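Ribose-phosphate pyrophosphokinase (Mycobacterium smegmatis, PDB 5MP7) probably makes phosphoribosyl pyrophosphate, a nucleotide precursor, by moving the pyrophosphoryl group of ATP onto the 1-hydroxyl of ribose 5-phosphate. Local coordinates at residues 81-84 against 85-88. Residues are numbered along the deposited sequence; the frame is centred on the assembly and turned at random.
Sequences MIDA and LKRG
Leu85 sits one helical turn after Met81 and is tied to it through the backbone. Leu85 N donates to Met81 O at 3.0 Å. With CG anti to its own carbonyl carbon and beside its backbone N (chi1 -69°), Leu85 lies back along Met81 O, CG 3.4 Å from it. This is the tightly packed side. The isobutyl group lies on Val63 of strand 60-64 and Ile93 of strand 92-97. Ile82 packs on Ile93 and Ala95, and Met81 on Val63, Phe15 and Val50. Residues 81-87 are the C-terminal end of helix 71-87, the crossover helix of the beta-alpha-beta unit between those two strands. Two more i to i+4 bonds follow, Lys86 N to Ile82 O at 2.9 Å and Arg87 N to Asp83 O at 3.0 Å. Gly88 N reaches Ala84 O only weakly, where the chain leaves the helix. The charged side is less enclosed: Lys86 and Arg87 are partly exposed, though Asp83 is buried against Pro114 of a neighbouring subunit. Arg87 NH1 meets Asp83 OD2 at 2.9 Å in a salt bridge. The carboxylate comes to the guanidinium edge, with the planes 30° apart, but the hydrogen bond is weak (124°). Asp83 OD1 accepts from Ile115 N of that subunit. Lys86 NZ bonds to Ala127 O.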
loop_
_atom_site.group_PDB
_atom_site.type_symbol
_atom_site.label_atom_id
_atom_site.label_comp_id
_atom_site.label_asym_id
_atom_site.label_seq_id
_atom_site.Cartn_x
_atom_site.Cartn_y
_atom_site.Cartn_z
ATOM N N MET A 81 19.578 13.689 -48.073
ATOM C CA MET A 81 19.522 13.095 -49.401
ATOM C C MET A 81 20.792 13.336 -50.190
ATOM O O MET A 81 21.253 12.460 -50.917
ATOM C CB MET A 81 18.334 13.652 -50.205
ATOM C CG MET A 81 17.022 13.002 -49.816
ATOM S SD MET A 81 15.505 13.801 -50.408
ATOM C CE MET A 81 15.468 13.218 -52.077
ATOM N N ILE A 82 21.335 14.533 -50.097
ATOM C CA ILE A 82 22.587 14.838 -50.775
ATOM C C ILE A 82 23.772 14.009 -50.217
ATOM O O ILE A 82 24.567 13.520 -51.001
ATOM C CB ILE A 82 22.857 16.357 -50.754
ATOM C CG1 ILE A 82 21.849 17.053 -51.651
ATOM C CG2 ILE A 82 24.268 16.684 -51.243
ATOM C CD1 ILE A 82 21.679 18.503 -51.355
ATOM N N ASP A 83 23.849 13.831 -48.889
ATOM C CA ASP A 83 24.825 12.929 -48.241
ATOM C C ASP A 83 24.719 11.521 -48.787
ATOM O O ASP A 83 25.721 10.855 -49.054
ATOM C CB ASP A 83 24.633 12.934 -46.692
ATOM C CG ASP A 83 25.603 11.901 -45.881
ATOM O OD1 ASP A 83 25.395 10.648 -45.915
ATOM O OD2 ASP A 83 26.541 12.337 -45.152
ATOM N N ALA A 84 23.497 11.032 -48.896
ATOM C CA ALA A 84 23.283 9.684 -49.372
ATOM C C ALA A 84 23.717 9.502 -50.824
ATOM O O ALA A 84 24.281 8.479 -51.182
ATOM C CB ALA A 84 21.827 9.292 -49.182
ATOM N N LEU A 85 23.458 10.494 -51.663
ATOM C CA LEU A 85 23.900 10.433 -53.047
ATOM C C LEU A 85 25.411 10.537 -53.147
ATOM O O LEU A 85 26.030 9.896 -53.991
ATOM C CB LEU A 85 23.290 11.562 -53.868
ATOM C CG LEU A 85 21.792 11.449 -54.110
ATOM C CD1 LEU A 85 21.228 12.791 -54.550
ATOM C CD2 LEU A 85 21.452 10.405 -55.148
ATOM N N LYS A 86 26.018 11.350 -52.300
ATOM C CA LYS A 86 27.462 11.415 -52.279
ATOM C C LYS A 86 28.103 10.065 -51.893
ATOM O O LYS A 86 29.068 9.634 -52.545
ATOM C CB LYS A 86 27.924 12.512 -51.360
ATOM C CG LYS A 86 29.427 12.530 -51.142
ATOM C CD LYS A 86 29.912 13.811 -50.451
ATOM C CE LYS A 86 30.232 13.651 -48.967
ATOM N NZ LYS A 86 29.130 14.000 -48.015
ATOM N N ARG A 87 27.550 9.392 -50.891
ATOM C CA ARG A 87 28.052 8.059 -50.491
ATOM C C ARG A 87 27.616 6.920 -51.394
ATOM O O ARG A 87 28.174 5.832 -51.301
ATOM C CB ARG A 87 27.664 7.743 -49.053
ATOM C CG ARG A 87 28.339 8.735 -48.150
ATOM C CD ARG A 87 28.121 8.510 -46.686
ATOM N NE ARG A 87 29.421 8.748 -46.078
ATOM C CZ ARG A 87 29.840 9.869 -45.516
ATOM N NH1 ARG A 87 29.035 10.916 -45.368
ATOM N NH2 ARG A 87 31.088 9.914 -45.039
ATOM N N GLY A 88 26.591 7.157 -52.221
ATOM C CA GLY A 88 26.158 6.203 -53.191
ATOM C C GLY A 88 26.784 6.389 -54.547
ATOM O O GLY A 88 26.282 5.828 -55.517
#